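Local coordinates for protein putative hydrolase (Chloroflexus aurantiacus J-10-fl, PDB 3CMN) that is a putative hydrolase of a zincin-like metallopeptidase family, probably cleaving peptide bonds with a metal ion, though modelled without one, at residues R79-F90 / I127-V138; S262-N273 / Q319-V328. All coordinates share one frame; numbering follows the deposited sequence.

Interaction 1 of 2, residues R79-F90 / I127-V138; sequences RREWLEANIVSF and IGGLLGYLAQRV
With CG trans to the backbone N in W82 (chi1 -180°), and likewise in F90 and L131, both rings of helix 79-92 and L131 of helix 120-135 point at the facing helix. L131 is a knob in a hole made by W82, L83, I87 and F90. Its CD1 stands over one face of the F90 ring, 3.9 Å from the ring centroid and 13° off the normal, a CH-pi contact, while L131 CG meets L83 CD2 at 3.6 Å. F90 also presents its edge, CE2, to I127 CG2 at 3.5 Å in the ring plane. L131 thus makes a single knob-into-hole contact between helices whose segment axes cross at 130°, 9.9 Å apart, with no hydrogen bond between the two segments. The W82 indole is covered on one face by V138 CG1, 3.5 Å from the five-membered-ring centroid; on the opposite face N86 ND2 lies toward the rim and donates to W82 O at 2.7 Å. The benzo atom W82 CE3 meets A135 CB at 3.6 Å. A leucine in place of W82 would probably leave V138 without its aromatic face and open a gap beside A135. At the helix start R79 CG comes to 3.1 Å from A135 O, and Q136 CB lies over the centre of the R79 guanidinium, whose NE donates to N162.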
loop_
_atom_site.group_PDB
_atom_site.type_symbol
_atom_site.label_atom_id
_atom_site.label_comp_id
_atom_site.label_asym_id
_atom_site.label_seq_id
_atom_site.Cartn_x
_atom_site.Cartn_y
_atom_site.Cartn_z
ATOM N N ARG A 79 -18.022 2.390 0.118
ATOM C CA ARG A 79 -17.270 3.485 0.733
ATOM C C ARG A 79 -17.576 3.697 2.212
ATOM O O ARG A 79 -16.700 4.085 2.979
ATOM C CB ARG A 79 -17.505 4.783 -0.044
ATOM C CG ARG A 79 -16.995 4.712 -1.473
ATOM C CD ARG A 79 -17.325 5.960 -2.253
ATOM N NE ARG A 79 -16.955 5.803 -3.655
ATOM C CZ ARG A 79 -17.419 6.568 -4.636
ATOM N NH1 ARG A 79 -18.274 7.539 -4.362
ATOM N NH2 ARG A 79 -17.032 6.355 -5.880
ATOM N N ARG A 80 -18.814 3.434 2.610
ATOM C CA ARG A 80 -19.201 3.605 3.999
ATOM C C ARG A 80 -18.498 2.567 4.873
ATOM O O ARG A 80 -17.980 2.886 5.949
ATOM C CB ARG A 80 -20.715 3.472 4.143
ATOM C CG ARG A 80 -21.204 3.678 5.557
ATOM C CD ARG A 80 -22.705 3.559 5.650
ATOM N NE ARG A 80 -23.179 4.045 6.942
ATOM C CZ ARG A 80 -23.196 3.332 8.064
ATOM N NH1 ARG A 80 -22.771 2.073 8.077
ATOM N NH2 ARG A 80 -23.637 3.893 9.181
ATOM N N GLU A 81 -18.485 1.322 4.410
ATOM C CA GLU A 81 -17.829 0.264 5.164
ATOM C C GLU A 81 -16.328 0.505 5.219
ATOM O O GLU A 81 -15.691 0.240 6.235
ATOM C CB GLU A 81 -18.135 -1.099 4.552
ATOM C CG GLU A 81 -19.612 -1.451 4.597
ATOM C CD GLU A 81 -19.926 -2.729 3.858
ATOM O OE1 GLU A 81 -19.449 -2.880 2.707
ATOM O OE2 GLU A 81 -20.653 -3.578 4.418
ATOM N N TRP A 82 -15.757 1.019 4.138
ATOM C CA TRP A 82 -14.333 1.286 4.158
ATOM C C TRP A 82 -14.030 2.295 5.270
ATOM O O TRP A 82 -13.061 2.137 6.016
ATOM C CB TRP A 82 -13.850 1.832 2.809
ATOM C CG TRP A 82 -12.382 2.113 2.809
ATOM C CD1 TRP A 82 -11.371 1.204 2.678
ATOM C CD2 TRP A 82 -11.755 3.383 3.034
ATOM N NE1 TRP A 82 -10.156 1.830 2.811
ATOM C CE2 TRP A 82 -10.359 3.166 3.032
ATOM C CE3 TRP A 82 -12.237 4.684 3.239
ATOM C CZ2 TRP A 82 -9.434 4.203 3.228
ATOM C CZ3 TRP A 82 -11.322 5.718 3.434
ATOM C CH2 TRP A 82 -9.931 5.468 3.427
ATOM N N LEU A 83 -14.873 3.319 5.379
ATOM C CA LEU A 83 -14.726 4.368 6.387
ATOM C C LEU A 83 -14.914 3.883 7.824
ATOM O O LEU A 83 -14.094 4.171 8.687
ATOM C CB LEU A 83 -15.718 5.509 6.121
ATOM C CG LEU A 83 -15.381 6.530 5.035
ATOM C CD1 LEU A 83 -16.591 7.444 4.839
ATOM C CD2 LEU A 83 -14.145 7.346 5.436
ATOM N N GLU A 84 -16.005 3.164 8.074
ATOM C CA GLU A 84 -16.299 2.638 9.407
ATOM C C GLU A 84 -15.173 1.750 9.919
ATOM O O GLU A 84 -14.891 1.706 11.122
ATOM C CB GLU A 84 -17.593 1.813 9.393
ATOM C CG GLU A 84 -18.873 2.588 9.055
ATOM C CD GLU A 84 -19.152 3.740 10.029
ATOM O OE1 GLU A 84 -18.560 3.740 11.134
ATOM O OE2 GLU A 84 -19.973 4.634 9.697
ATOM N N ALA A 85 -14.527 1.047 8.998
ATOM C CA ALA A 85 -13.453 0.128 9.343
ATOM C C ALA A 85 -12.071 0.758 9.480
ATOM O O ALA A 85 -11.186 0.171 10.089
ATOM C CB ALA A 85 -13.393 -0.988 8.306
ATOM N N ASN A 86 -11.900 1.954 8.931
ATOM C CA ASN A 86 -10.606 2.632 8.926
ATOM C C ASN A 86 -10.504 3.942 9.694
ATOM O O ASN A 86 -9.404 4.443 9.907
ATOM C CB ASN A 86 -10.195 2.927 7.473
ATOM C CG ASN A 86 -9.730 1.696 6.733
ATOM O OD1 ASN A 86 -8.591 1.260 6.900
ATOM N ND2 ASN A 86 -10.610 1.120 5.915
ATOM N N ILE A 87 -11.632 4.511 10.099
ATOM C CA ILE A 87 -11.577 5.797 10.776
ATOM C C ILE A 87 -10.818 5.823 12.101
ATOM O O ILE A 87 -10.132 6.803 12.390
ATOM C CB ILE A 87 -12.989 6.399 10.950
ATOM C CG1 ILE A 87 -12.860 7.832 11.472
ATOM C CG2 ILE A 87 -13.825 5.525 11.852
ATOM C CD1 ILE A 87 -14.123 8.640 11.346
ATOM N N VAL A 88 -10.914 4.756 12.895
ATOM C CA VAL A 88 -10.194 4.708 14.166
ATOM C C VAL A 88 -8.695 4.622 13.897
ATOM O O VAL A 88 -7.906 5.370 14.467
ATOM C CB VAL A 88 -10.632 3.503 15.028
ATOM C CG1 VAL A 88 -9.774 3.432 16.289
ATOM C CG2 VAL A 88 -12.103 3.639 15.413
ATOM N N SER A 89 -8.308 3.705 13.022
ATOM C CA SER A 89 -6.902 3.538 12.664
ATOM C C SER A 89 -6.360 4.854 12.121
ATOM O O SER A 89 -5.212 5.223 12.376
ATOM C CB SER A 89 -6.766 2.457 11.593
ATOM O OG SER A 89 -7.530 1.322 11.952
ATOM N N PHE A 90 -7.198 5.549 11.360
ATOM C CA PHE A 90 -6.827 6.827 10.774
ATOM C C PHE A 90 -6.575 7.861 11.876
ATOM O O PHE A 90 -5.513 8.464 11.939
ATOM C CB PHE A 90 -7.941 7.328 9.858
ATOM C CG PHE A 90 -7.541 8.489 9.007
ATOM C CD1 PHE A 90 -6.785 8.297 7.854
ATOM C CD2 PHE A 90 -7.909 9.780 9.358
ATOM C CE1 PHE A 90 -6.402 9.387 7.059
ATOM C CE2 PHE A 90 -7.532 10.873 8.574
ATOM C CZ PHE A 90 -6.778 10.677 7.423
ATOM N N ILE A 127 -9.900 17.270 7.987
ATOM C CA ILE A 127 -9.343 15.920 8.038
ATOM C C ILE A 127 -10.397 14.926 7.550
ATOM O O ILE A 127 -10.092 14.007 6.790
ATOM C CB ILE A 127 -8.929 15.537 9.478
ATOM C CG1 ILE A 127 -7.889 16.533 10.004
ATOM C CG2 ILE A 127 -8.372 14.114 9.501
ATOM C CD1 ILE A 127 -7.514 16.322 11.462
ATOM N N GLY A 128 -11.634 15.119 8.002
ATOM C CA GLY A 128 -12.719 14.251 7.595
ATOM C C GLY A 128 -12.969 14.407 6.112
ATOM O O GLY A 128 -13.219 13.438 5.400
ATOM N N GLY A 129 -12.886 15.646 5.642
ATOM C CA GLY A 129 -13.096 15.913 4.234
ATOM C C GLY A 129 -12.090 15.150 3.407
ATOM O O GLY A 129 -12.450 14.481 2.437
ATOM N N LEU A 130 -10.820 15.251 3.794
ATOM C CA LEU A 130 -9.759 14.558 3.080
ATOM C C LEU A 130 -9.985 13.046 3.109
ATOM O O LEU A 130 -9.774 12.362 2.115
ATOM C CB LEU A 130 -8.391 14.898 3.680
ATOM C CG LEU A 130 -7.935 16.352 3.478
ATOM C CD1 LEU A 130 -6.682 16.614 4.293
ATOM C CD2 LEU A 130 -7.674 16.612 1.999
ATOM N N LEU A 131 -10.429 12.538 4.250
ATOM C CA LEU A 131 -10.689 11.119 4.391
ATOM C C LEU A 131 -11.878 10.676 3.521
ATOM O O LEU A 131 -11.841 9.602 2.909
ATOM C CB LEU A 131 -10.951 10.794 5.860
ATOM C CG LEU A 131 -11.263 9.338 6.200
ATOM C CD1 LEU A 131 -10.071 8.434 5.837
ATOM C CD2 LEU A 131 -11.583 9.250 7.681
ATOM N N GLY A 132 -12.924 11.500 3.467
ATOM C CA GLY A 132 -14.082 11.172 2.652
ATOM C C GLY A 132 -13.653 11.139 1.199
ATOM O O GLY A 132 -14.155 10.350 0.390
ATOM N N TYR A 133 -12.703 12.003 0.865
ATOM C CA TYR A 133 -12.191 12.050 -0.484
ATOM C C TYR A 133 -11.439 10.753 -0.780
ATOM O O TYR A 133 -11.586 10.174 -1.853
ATOM C CB TYR A 133 -11.248 13.236 -0.654
ATOM C CG TYR A 133 -10.665 13.303 -2.035
ATOM C CD1 TYR A 133 -11.450 13.682 -3.123
ATOM C CD2 TYR A 133 -9.346 12.924 -2.271
ATOM C CE1 TYR A 133 -10.935 13.678 -4.415
ATOM C CE2 TYR A 133 -8.821 12.913 -3.554
ATOM C CZ TYR A 133 -9.621 13.291 -4.625
ATOM O OH TYR A 133 -9.120 13.266 -5.910
ATOM N N LEU A 134 -10.619 10.315 0.174
ATOM C CA LEU A 134 -9.856 9.080 0.030
ATOM C C LEU A 134 -10.803 7.903 -0.181
ATOM O O LEU A 134 -10.511 7.010 -0.966
ATOM C CB LEU A 134 -8.993 8.837 1.271
ATOM C CG LEU A 134 -7.726 9.691 1.400
ATOM C CD1 LEU A 134 -7.059 9.398 2.733
ATOM C CD2 LEU A 134 -6.759 9.409 0.231
ATOM N N ALA A 135 -11.948 7.932 0.501
ATOM C CA ALA A 135 -12.943 6.869 0.392
ATOM C C ALA A 135 -13.490 6.631 -1.024
ATOM O O ALA A 135 -13.971 5.537 -1.332
ATOM C CB ALA A 135 -14.098 7.122 1.360
ATOM N N GLN A 136 -13.421 7.631 -1.892
ATOM C CA GLN A 136 -13.919 7.439 -3.249
ATOM C C GLN A 136 -12.820 7.117 -4.232
ATOM O O GLN A 136 -13.048 7.045 -5.435
ATOM C CB GLN A 136 -14.675 8.667 -3.743
ATOM C CG GLN A 136 -14.326 9.959 -3.091
ATOM C CD GLN A 136 -15.077 11.115 -3.712
ATOM O OE1 GLN A 136 -14.809 11.501 -4.854
ATOM N NE2 GLN A 136 -16.036 11.669 -2.971
ATOM N N ARG A 137 -11.623 6.901 -3.708
ATOM C CA ARG A 137 -10.499 6.607 -4.562
ATOM C C ARG A 137 -9.767 5.326 -4.179
ATOM O O ARG A 137 -9.202 4.649 -5.037
ATOM C CB ARG A 137 -9.567 7.813 -4.562
ATOM C CG ARG A 137 -10.294 9.095 -4.982
ATOM C CD ARG A 137 -9.321 10.072 -5.560
ATOM N NE ARG A 137 -8.342 9.343 -6.358
ATOM C CZ ARG A 137 -7.234 9.870 -6.871
ATOM N NH1 ARG A 137 -6.939 11.158 -6.681
ATOM N NH2 ARG A 137 -6.405 9.096 -7.563
ATOM N N VAL A 138 -9.797 4.975 -2.901
ATOM C CA VAL A 138 -9.123 3.770 -2.452
ATOM C C VAL A 138 -9.773 2.542 -3.093
ATOM O O VAL A 138 -11.001 2.446 -3.231
ATOM C CB VAL A 138 -9.159 3.636 -0.908
ATOM C CG1 VAL A 138 -10.580 3.313 -0.437
ATOM C CG2 VAL A 138 -8.195 2.564 -0.460
#

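Interaction 2 of 2, residues S262-N273 / Q319-V328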
loop_
_atom_site.group_PDB
_atom_site.type_symbol
_atom_site.label_atom_id
_atom_site.label_comp_id
_atom_site.label_asym_id
_atom_site.label_seq_id
_atom_site.Cartn_x
_atom_site.Cartn_y
_atom_site.Cartn_z
ATOM N N SER A 262 9.455 2.708 -1.281
ATOM C CA SER A 262 9.890 2.503 -2.657
ATOM C C SER A 262 10.152 1.028 -2.994
ATOM O O SER A 262 9.700 0.522 -4.025
ATOM C CB SER A 262 11.144 3.315 -2.922
ATOM O OG SER A 262 11.575 3.115 -4.253
ATOM N N LEU A 263 10.883 0.338 -2.126
ATOM C CA LEU A 263 11.177 -1.073 -2.342
ATOM C C LEU A 263 9.889 -1.903 -2.316
ATOM O O LEU A 263 9.686 -2.804 -3.137
ATOM C CB LEU A 263 12.123 -1.584 -1.256
ATOM C CG LEU A 263 12.374 -3.076 -1.437
ATOM C CD1 LEU A 263 13.470 -3.254 -2.465
ATOM C CD2 LEU A 263 12.748 -3.717 -0.129
ATOM N N ILE A 264 9.033 -1.613 -1.344
ATOM C CA ILE A 264 7.773 -2.319 -1.229
ATOM C C ILE A 264 6.987 -2.224 -2.554
ATOM O O ILE A 264 6.447 -3.234 -3.020
ATOM C CB ILE A 264 6.946 -1.754 -0.041
ATOM C CG1 ILE A 264 7.582 -2.224 1.279
ATOM C CG2 ILE A 264 5.497 -2.194 -0.141
ATOM C CD1 ILE A 264 6.840 -1.802 2.524
ATOM N N GLU A 265 6.943 -1.032 -3.160
ATOM C CA GLU A 265 6.228 -0.837 -4.427
ATOM C C GLU A 265 6.961 -1.485 -5.594
ATOM O O GLU A 265 6.356 -2.198 -6.396
ATOM C CB GLU A 265 6.033 0.654 -4.732
ATOM C CG GLU A 265 5.066 1.362 -3.794
ATOM C CD GLU A 265 3.690 0.718 -3.780
ATOM O OE1 GLU A 265 3.062 0.643 -4.860
ATOM O OE2 GLU A 265 3.241 0.286 -2.692
ATOM N N GLY A 266 8.264 -1.233 -5.673
ATOM C CA GLY A 266 9.078 -1.794 -6.734
ATOM C C GLY A 266 9.153 -3.308 -6.697
ATOM O O GLY A 266 9.039 -3.970 -7.729
ATOM N N TYR A 267 9.339 -3.874 -5.513
ATOM C CA TYR A 267 9.408 -5.320 -5.406
ATOM C C TYR A 267 8.029 -5.886 -5.715
ATOM O O TYR A 267 7.902 -6.938 -6.343
ATOM C CB TYR A 267 9.822 -5.751 -4.001
ATOM C CG TYR A 267 10.597 -7.045 -4.007
ATOM C CD1 TYR A 267 11.990 -7.037 -3.956
ATOM C CD2 TYR A 267 9.946 -8.276 -4.104
ATOM C CE1 TYR A 267 12.724 -8.213 -3.997
ATOM C CE2 TYR A 267 10.671 -9.470 -4.149
ATOM C CZ TYR A 267 12.071 -9.429 -4.094
ATOM O OH TYR A 267 12.833 -10.588 -4.139
ATOM N N GLY A 268 6.997 -5.183 -5.258
ATOM C CA GLY A 268 5.639 -5.628 -5.502
ATOM C C GLY A 268 5.306 -5.558 -6.979
ATOM O O GLY A 268 4.619 -6.433 -7.502
ATOM N N ASN A 269 5.794 -4.520 -7.657
ATOM C CA ASN A 269 5.532 -4.368 -9.084
ATOM C C ASN A 269 6.332 -5.389 -9.885
ATOM O O ASN A 269 5.998 -5.691 -11.029
ATOM C CB ASN A 269 5.869 -2.949 -9.568
ATOM C CG ASN A 269 4.841 -1.907 -9.113
ATOM O OD1 ASN A 269 3.637 -2.183 -9.063
ATOM N ND2 ASN A 269 5.314 -0.701 -8.795
ATOM N N HIS A 270 7.387 -5.923 -9.280
ATOM C CA HIS A 270 8.209 -6.910 -9.953
ATOM C C HIS A 270 7.526 -8.269 -9.911
ATOM O O HIS A 270 7.553 -9.026 -10.883
ATOM C CB HIS A 270 9.575 -7.028 -9.286
ATOM C CG HIS A 270 10.466 -8.030 -9.945
ATOM N ND1 HIS A 270 11.176 -7.750 -11.093
ATOM C CD2 HIS A 270 10.707 -9.330 -9.657
ATOM C CE1 HIS A 270 11.817 -8.836 -11.484
ATOM N NE2 HIS A 270 11.548 -9.809 -10.631
ATOM N N VAL A 271 6.935 -8.585 -8.767
ATOM C CA VAL A 271 6.235 -9.845 -8.599
ATOM C C VAL A 271 5.008 -9.836 -9.517
ATOM O O VAL A 271 4.585 -10.875 -10.011
ATOM C CB VAL A 271 5.801 -10.039 -7.124
ATOM C CG1 VAL A 271 5.152 -11.396 -6.942
ATOM C CG2 VAL A 271 7.011 -9.908 -6.202
ATOM N N MET A 272 4.447 -8.651 -9.746
ATOM C CA MET A 272 3.288 -8.513 -10.622
ATOM C C MET A 272 3.646 -8.966 -12.039
ATOM O O MET A 272 2.928 -9.760 -12.650
ATOM C CB MET A 272 2.808 -7.055 -10.642
ATOM C CG MET A 272 1.951 -6.667 -9.441
ATOM S SD MET A 272 0.616 -7.857 -9.176
ATOM C CE MET A 272 -0.326 -7.660 -10.743
ATOM N N ASN A 273 4.763 -8.457 -12.549
ATOM C CA ASN A 273 5.241 -8.802 -13.880
ATOM C C ASN A 273 5.514 -10.294 -14.049
ATOM O O ASN A 273 5.246 -10.863 -15.107
ATOM C CB ASN A 273 6.524 -8.039 -14.179
ATOM C CG ASN A 273 6.275 -6.605 -14.550
ATOM O OD1 ASN A 273 5.814 -6.309 -15.649
ATOM N ND2 ASN A 273 6.577 -5.698 -13.634
ATOM N N GLN A 319 11.729 4.092 -10.009
ATOM C CA GLN A 319 12.830 4.366 -9.101
ATOM C C GLN A 319 13.046 3.088 -8.287
ATOM O O GLN A 319 14.117 2.475 -8.337
ATOM C CB GLN A 319 12.470 5.528 -8.183
ATOM C CG GLN A 319 13.322 6.776 -8.377
ATOM C CD GLN A 319 12.807 7.956 -7.575
ATOM O OE1 GLN A 319 11.687 8.421 -7.786
ATOM N NE2 GLN A 319 13.624 8.445 -6.643
ATOM N N GLY A 320 12.003 2.674 -7.572
ATOM C CA GLY A 320 12.088 1.470 -6.771
ATOM C C GLY A 320 11.920 0.199 -7.582
ATOM O O GLY A 320 12.335 -0.876 -7.145
ATOM N N GLU A 321 11.322 0.310 -8.764
ATOM C CA GLU A 321 11.100 -0.864 -9.607
ATOM C C GLU A 321 12.317 -1.201 -10.471
ATOM O O GLU A 321 12.642 -2.368 -10.676
ATOM C CB GLU A 321 9.874 -0.646 -10.500
ATOM C CG GLU A 321 9.079 -1.927 -10.739
ATOM C CD GLU A 321 7.953 -1.750 -11.732
ATOM O OE1 GLU A 321 7.178 -0.783 -11.591
ATOM O OE2 GLU A 321 7.835 -2.588 -12.646
ATOM N N ALA A 322 12.982 -0.164 -10.970
ATOM C CA ALA A 322 14.169 -0.311 -11.803
ATOM C C ALA A 322 15.298 -0.831 -10.932
ATOM O O ALA A 322 16.196 -1.527 -11.414
ATOM C CB ALA A 322 14.551 1.026 -12.416
ATOM N N PHE A 323 15.256 -0.488 -9.649
ATOM C CA PHE A 323 16.263 -0.968 -8.713
ATOM C C PHE A 323 16.162 -2.489 -8.721
ATOM O O PHE A 323 17.131 -3.187 -8.997
ATOM C CB PHE A 323 15.986 -0.441 -7.294
ATOM C CG PHE A 323 16.749 -1.168 -6.218
ATOM C CD1 PHE A 323 18.022 -0.753 -5.839
ATOM C CD2 PHE A 323 16.219 -2.318 -5.631
ATOM C CE1 PHE A 323 18.757 -1.480 -4.896
ATOM C CE2 PHE A 323 16.946 -3.046 -4.697
ATOM C CZ PHE A 323 18.216 -2.626 -4.329
ATOM N N VAL A 324 14.965 -2.989 -8.438
ATOM C CA VAL A 324 14.722 -4.424 -8.388
ATOM C C VAL A 324 14.918 -5.126 -9.730
ATOM O O VAL A 324 15.427 -6.246 -9.768
ATOM C CB VAL A 324 13.297 -4.722 -7.873
ATOM C CG1 VAL A 324 13.087 -6.222 -7.761
ATOM C CG2 VAL A 324 13.089 -4.069 -6.518
ATOM N N ASN A 325 14.508 -4.487 -10.825
ATOM C CA ASN A 325 14.668 -5.097 -12.142
ATOM C C ASN A 325 16.149 -5.187 -12.443
ATOM O O ASN A 325 16.638 -6.193 -12.954
ATOM C CB ASN A 325 13.963 -4.274 -13.222
ATOM C CG ASN A 325 12.451 -4.433 -13.188
ATOM O OD1 ASN A 325 11.931 -5.518 -12.903
ATOM N ND2 ASN A 325 11.736 -3.354 -13.496
ATOM N N ALA A 326 16.865 -4.125 -12.105
ATOM C CA ALA A 326 18.295 -4.081 -12.311
ATOM C C ALA A 326 18.956 -5.272 -11.618
ATOM O O ALA A 326 19.422 -6.196 -12.289
ATOM C CB ALA A 326 18.853 -2.783 -11.763
ATOM N N VAL A 327 18.973 -5.274 -10.283
ATOM C CA VAL A 327 19.613 -6.363 -9.548
ATOM C C VAL A 327 19.109 -7.745 -9.948
ATOM O O VAL A 327 19.895 -8.684 -10.037
ATOM C CB VAL A 327 19.500 -6.182 -7.983
ATOM C CG1 VAL A 327 19.454 -4.712 -7.639
ATOM C CG2 VAL A 327 18.301 -6.929 -7.421
ATOM N N VAL A 328 17.810 -7.886 -10.186
ATOM C CA VAL A 328 17.281 -9.188 -10.589
ATOM C C VAL A 328 17.888 -9.588 -11.934
ATOM O O VAL A 328 18.192 -10.751 -12.162
ATOM C CB VAL A 328 15.747 -9.170 -10.711
ATOM C CG1 VAL A 328 15.259 -10.447 -11.372
ATOM C CG2 VAL A 328 15.127 -9.054 -9.332
#
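G266 and E321 set the spacing of this crossing, their CA atoms only 3.6 Å apart where the segment axes approach to 7.2 Å at 57°. G266 CA makes a CA-H...O contact with G320 O at 3.4 Å, and a side chain on G266 would clash with the backbone of 319-328; one on G320 would run into S262 OG. Beside this glycine contact V324 is a knob among L263, G266, Y267 and H270, its CG1 4.0 Å from Y267 CD1. H270 has CG trans to its backbone N, which carries the imidazole out along helix 319-331: V324 CG1 makes a CH-pi contact over the ring, V328 CG1 lies 3.8 Å from H270 CE1, and ND1 donates in the ring plane to N325 OD1 at 3.0 Å (154° at the hydrogen). The polar flank, where N269, N273, E321 and N325 are all partly exposed, is looser: E321 OE2 is 3.5 Å from N273 ND2, although E321 CD comes locally to 3.2 Å from N269 CB as the carboxylate crosses that side chain. W340 meets Y267 and W358 meets F323, each edge-to-face; helix 41-63 packs against Y267 and H270, and helix 174-193 against I264 and M272.

In the fold
Interactions 1 and 2 lie on opposite sides of the chain's centre, their own centres about 29 Å apart and their nearest atoms about 12 Å apart, so they do not touch. Interaction 1 comes first in sequence, and both belong to the zincin-like region. What lies near both is helix 174-193, whose H184, E185 and H188 match the HExxH pattern of zincins, probably the metal site, although no metal is bound here. V138 of interaction 1 and N269 of interaction 2 each come near these residues without touching them, and E265 of 262-273 packs on H188. Interaction 1 is the more buried; interaction 2 brings its helices closer together.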